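Local atomic coordinates of oxysterol-binding protein homolog 3 (Saccharomyces cerevisiae, PDB entry 4IC4), a protein that carries sterols and other lipids in a hydrophobic pocket and transfers them between membranes through the cytosol, in a directional transport coupled to phosphoinositides. Residues Glu77-Ala82 against Ser99-Ser104; Trp269-Ala274 against Trp283-Leu288. One frame throughout, in Å; residues are numbered along the deposited sequence.

Contact 1 (Glu77-Ala82 against Ser99-Ser104); sequences ETFEYA and SAFAIS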
# COMPACT_ATOMS: atom_id res chain seq x y z
N GLU A 77 -2.55 2.70 0.53
CA GLU A 77 -3.93 2.24 0.54
C GLU A 77 -4.15 1.32 1.73
O GLU A 77 -5.29 0.97 2.06
CB GLU A 77 -4.26 1.52 -0.78
CG GLU A 77 -4.26 2.47 -1.97
CD GLU A 77 -4.62 1.80 -3.28
OE1 GLU A 77 -5.80 1.42 -3.46
OE2 GLU A 77 -3.72 1.65 -4.12
N THR A 78 -3.06 0.93 2.38
CA THR A 78 -3.13 0.11 3.58
C THR A 78 -3.96 0.88 4.61
O THR A 78 -4.55 0.30 5.52
CB THR A 78 -1.72 -0.16 4.16
OG1 THR A 78 -1.01 -1.05 3.29
CG2 THR A 78 -1.80 -0.77 5.56
N PHE A 79 -4.00 2.20 4.46
CA PHE A 79 -4.71 3.08 5.39
C PHE A 79 -6.09 3.58 4.94
O PHE A 79 -6.65 4.48 5.55
CB PHE A 79 -3.80 4.25 5.76
CG PHE A 79 -2.59 3.84 6.54
CD1 PHE A 79 -2.67 3.63 7.91
CD2 PHE A 79 -1.39 3.59 5.89
CE1 PHE A 79 -1.57 3.18 8.63
CE2 PHE A 79 -0.28 3.13 6.60
CZ PHE A 79 -0.37 2.93 7.97
N GLU A 80 -6.63 2.99 3.88
CA GLU A 80 -7.94 3.38 3.39
C GLU A 80 -8.99 3.31 4.51
O GLU A 80 -9.88 4.16 4.58
CB GLU A 80 -8.39 2.48 2.23
CG GLU A 80 -9.78 2.82 1.70
CD GLU A 80 -10.27 1.88 0.61
OE1 GLU A 80 -9.51 0.99 0.17
OE2 GLU A 80 -11.43 2.05 0.17
N TYR A 81 -8.88 2.30 5.36
CA TYR A 81 -9.84 2.11 6.45
C TYR A 81 -9.24 2.41 7.82
O TYR A 81 -9.50 1.71 8.81
CB TYR A 81 -10.40 0.69 6.40
CG TYR A 81 -11.08 0.35 5.08
CD1 TYR A 81 -12.39 0.75 4.82
CD2 TYR A 81 -10.39 -0.33 4.08
CE1 TYR A 81 -13.00 0.47 3.58
CE2 TYR A 81 -10.99 -0.61 2.85
CZ TYR A 81 -12.29 -0.21 2.61
OH TYR A 81 -12.86 -0.49 1.39
N ALA A 82 -8.43 3.46 7.86
CA ALA A 82 -7.78 3.92 9.08
C ALA A 82 -8.75 4.13 10.25
O ALA A 82 -8.36 3.97 11.41
CB ALA A 82 -7.02 5.21 8.81
N SER A 99 -7.39 -6.38 13.66
CA SER A 99 -7.39 -7.50 12.73
C SER A 99 -8.17 -7.12 11.47
O SER A 99 -7.74 -7.42 10.35
CB SER A 99 -8.03 -8.73 13.38
OG SER A 99 -7.24 -9.18 14.47
N ALA A 100 -9.31 -6.46 11.64
CA ALA A 100 -10.11 -6.03 10.50
C ALA A 100 -9.27 -5.09 9.65
O ALA A 100 -9.26 -5.18 8.42
CB ALA A 100 -11.37 -5.31 10.99
N PHE A 101 -8.56 -4.18 10.30
CA PHE A 101 -7.71 -3.24 9.59
C PHE A 101 -6.63 -3.97 8.80
O PHE A 101 -6.38 -3.67 7.64
CB PHE A 101 -7.04 -2.27 10.57
CG PHE A 101 -6.07 -1.32 9.92
CD1 PHE A 101 -6.53 -0.22 9.19
CD2 PHE A 101 -4.70 -1.55 10.00
CE1 PHE A 101 -5.63 0.64 8.55
CE2 PHE A 101 -3.80 -0.69 9.36
CZ PHE A 101 -4.27 0.40 8.64
N ALA A 102 -5.99 -4.95 9.44
CA ALA A 102 -4.92 -5.72 8.80
C ALA A 102 -5.35 -6.44 7.53
O ALA A 102 -4.57 -6.58 6.59
CB ALA A 102 -4.34 -6.72 9.80
N ILE A 103 -6.59 -6.91 7.51
CA ILE A 103 -7.13 -7.63 6.36
C ILE A 103 -7.73 -6.71 5.30
O ILE A 103 -7.71 -7.02 4.11
CB ILE A 103 -8.23 -8.62 6.82
CG1 ILE A 103 -7.64 -9.68 7.75
CG2 ILE A 103 -8.90 -9.27 5.61
CD1 ILE A 103 -8.68 -10.55 8.44
N SER A 104 -8.24 -5.56 5.74
CA SER A 104 -8.92 -4.63 4.83
C SER A 104 -8.22 -4.23 3.55
O SER A 104 -8.88 -4.05 2.53
CB SER A 104 -9.34 -3.37 5.59
OG SER A 104 -8.22 -2.61 6.00
O HOH W 1 -4.40 -2.59 6.09
O HOH W 2 -7.22 0.01 5.40

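Contact 2 (Trp269-Ala274 against Trp283-Leu288); sequences WTQSLA and WEVGDL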
# COMPACT_ATOMS: atom_id res chain seq x y z
N TRP A 269 -12.94 -10.86 2.24
CA TRP A 269 -12.12 -9.66 2.08
C TRP A 269 -12.58 -8.78 0.94
O TRP A 269 -12.09 -7.66 0.77
CB TRP A 269 -10.64 -10.03 1.91
CG TRP A 269 -10.36 -11.00 0.81
CD1 TRP A 269 -10.27 -12.36 0.92
CD2 TRP A 269 -10.13 -10.70 -0.57
NE1 TRP A 269 -10.00 -12.92 -0.30
CE2 TRP A 269 -9.91 -11.92 -1.24
CE3 TRP A 269 -10.10 -9.51 -1.31
CZ2 TRP A 269 -9.65 -11.99 -2.61
CZ3 TRP A 269 -9.84 -9.58 -2.67
CH2 TRP A 269 -9.62 -10.81 -3.31
N THR A 270 -13.53 -9.28 0.16
CA THR A 270 -14.08 -8.53 -0.96
C THR A 270 -15.35 -7.79 -0.56
O THR A 270 -15.91 -7.04 -1.37
CB THR A 270 -14.45 -9.48 -2.12
OG1 THR A 270 -15.38 -10.46 -1.63
CG2 THR A 270 -13.23 -10.17 -2.67
N GLN A 271 -15.80 -7.97 0.68
CA GLN A 271 -17.05 -7.33 1.09
C GLN A 271 -17.16 -6.85 2.53
O GLN A 271 -17.35 -5.67 2.78
CB GLN A 271 -18.21 -8.28 0.79
CG GLN A 271 -19.56 -7.60 0.51
CD GLN A 271 -20.04 -6.70 1.63
OE1 GLN A 271 -19.63 -5.54 1.73
NE2 GLN A 271 -20.92 -7.22 2.48
N SER A 272 -17.05 -7.77 3.50
CA SER A 272 -17.20 -7.38 4.89
C SER A 272 -16.70 -8.41 5.89
O SER A 272 -16.34 -9.52 5.52
CB SER A 272 -18.68 -7.11 5.19
OG SER A 272 -19.43 -8.30 5.02
N LEU A 273 -16.70 -8.01 7.16
CA LEU A 273 -16.25 -8.87 8.25
C LEU A 273 -17.19 -8.67 9.43
O LEU A 273 -17.53 -7.54 9.77
CB LEU A 273 -14.81 -8.50 8.65
CG LEU A 273 -14.21 -9.17 9.88
CD1 LEU A 273 -14.25 -10.68 9.72
CD2 LEU A 273 -12.77 -8.69 10.07
N ALA A 274 -17.61 -9.76 10.05
CA ALA A 274 -18.51 -9.67 11.19
C ALA A 274 -18.10 -10.58 12.34
O ALA A 274 -17.34 -11.54 12.15
CB ALA A 274 -19.94 -9.99 10.76
N TRP A 283 -16.45 -4.39 9.73
CA TRP A 283 -15.90 -3.65 8.59
C TRP A 283 -16.63 -4.01 7.31
O TRP A 283 -17.10 -5.13 7.14
CB TRP A 283 -14.41 -3.99 8.44
CG TRP A 283 -13.81 -3.65 7.10
CD1 TRP A 283 -13.37 -2.42 6.68
CD2 TRP A 283 -13.60 -4.54 6.00
NE1 TRP A 283 -12.91 -2.49 5.39
CE2 TRP A 283 -13.04 -3.78 4.94
CE3 TRP A 283 -13.84 -5.91 5.80
CZ2 TRP A 283 -12.72 -4.35 3.71
CZ3 TRP A 283 -13.52 -6.47 4.57
CH2 TRP A 283 -12.96 -5.69 3.54
N GLU A 284 -16.70 -3.04 6.40
CA GLU A 284 -17.34 -3.22 5.10
C GLU A 284 -16.56 -2.40 4.08
O GLU A 284 -16.03 -1.34 4.42
CB GLU A 284 -18.79 -2.73 5.13
CG GLU A 284 -19.69 -3.44 6.12
CD GLU A 284 -21.05 -2.78 6.24
OE1 GLU A 284 -21.09 -1.60 6.65
OE2 GLU A 284 -22.06 -3.43 5.91
N VAL A 285 -16.49 -2.88 2.85
CA VAL A 285 -15.77 -2.15 1.81
C VAL A 285 -16.47 -0.84 1.48
O VAL A 285 -17.67 -0.67 1.73
CB VAL A 285 -15.64 -2.97 0.50
CG1 VAL A 285 -14.85 -4.25 0.77
CG2 VAL A 285 -17.02 -3.30 -0.06
N GLY A 286 -15.70 0.10 0.94
CA GLY A 286 -16.24 1.38 0.55
C GLY A 286 -16.65 1.33 -0.91
O GLY A 286 -17.07 0.28 -1.41
N ASP A 287 -16.51 2.45 -1.60
CA ASP A 287 -16.90 2.50 -3.00
C ASP A 287 -15.73 2.47 -3.98
O ASP A 287 -14.60 2.84 -3.65
CB ASP A 287 -17.70 3.77 -3.28
CG ASP A 287 -18.94 3.88 -2.41
OD1 ASP A 287 -19.67 2.88 -2.28
OD2 ASP A 287 -19.19 4.98 -1.86
N LEU A 288 -16.02 2.00 -5.18
CA LEU A 288 -15.06 1.97 -6.26
C LEU A 288 -15.47 3.15 -7.14
O LEU A 288 -16.56 3.69 -6.98
CB LEU A 288 -15.18 0.68 -7.08
CG LEU A 288 -14.83 -0.63 -6.38
CD1 LEU A 288 -14.99 -1.79 -7.35
CD2 LEU A 288 -13.40 -0.57 -5.85
O HOH W 3 -20.04 -2.30 1.64

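Contact 1 (Glu77-Ala82 against Ser99-Ser104)
The F101 ring of helix 94-104 is wedged against the turn at 77-82. With CG anti to the backbone N (chi1 176°), its CZ comes 3.1 Å from T78 O, the closest approach of the contact. The same CZ lies 3.7 Å from F79 CD1, and the two rings cross obliquely, their planes 47° apart. The CG2 methyl of T78 also comes near CZ, while Y81 O sits in plane at the edge of the F101 ring, 3.6 Å from CD1. Further along, Y81 lays CD2 3.6 Å from S104 CB. Beyond the two segments, F79 packs on F137 and L139 of strand 137-145, and F101 on L84 and L85 of helix 83-88.

The polar contribution passes through water. One water lies within hydrogen-bonding distance of both T78 O and F101 O, may share its protons with further acceptors, and sits above one face of the F101 ring. A second donates to T78 O at 2.7 Å and to S104 OG, and accepts from Y81 N. S104 OG, turned back between its own N and C (chi1 67°), donates to F101 O at 2.7 Å, on a lone pair in the carbonyl plane.

No direct hydrogen bond spans the two segments. The chemistry thus illustrates a buried turn-helix joint in which F101 supplies the largest share of the apolar fit and ordered water satisfies backbone polar groups beside it.

Contact 2 (Trp269-Ala274 against Trp283-Leu288)
W283 opens the segment as the hydrogen-bonded antiparallel partner of L273, and L273 N donates to W283 O at 2.9 Å. The return bond from W283 N to L273 O is weak at 3.3 Å. Its indole, with CG anti to the backbone N (chi1 162°), runs back along the first segment, CE3 and CZ3 each 3.8 Å from S272 CA. L273 CB and W269 O both lie in plane at its edge, the latter 3.5 Å from CH2; this buried carbonyl has no polar partner. An alanine in place of W283 would remove the indole and would probably leave the backbone at W269 and S272 and the CB of L273 less well packed.

E284 then forms the non-hydrogen-bonded pair with S272, its CG beside S272 CB, while its CA approaches Q271 O in a CA-H...O contact. V285 N donates to that same oxygen at 2.9 Å, from above the carbonyl plane, and V285 CG1 packs against T270 O. A water joins V285 O to Q271 OE1.

These pairings define the antiparallel hairpin of strands 272-275 and 281-284, entered through a classic beta bulge at Q271 and S272 facing strand 263-268, within the beta barrel of the OSBP-related domain.

Y81 bridges the two contacts, whose centres lie about 10 Å apart. Having packed on S104 in contact 1, its ring meets W283 of contact 2 edge-to-face, with Y81 CD1 3.3 Å from W283 NE1. Beyond the ring, Y81 OH probably accepts a hydrogen bond from G286 N at 2.9 Å, just past the hairpin strand, and lies 3.4 Å from V285 CA. Helix 94-104 adds a second connection, for W283 also touches S104 and L273 touches A100. Turn, helix and hairpin thus pack against one another within the lipid-binding domain, away from the phosphatidylinositol 4-phosphate site that includes K118, H146 and R147.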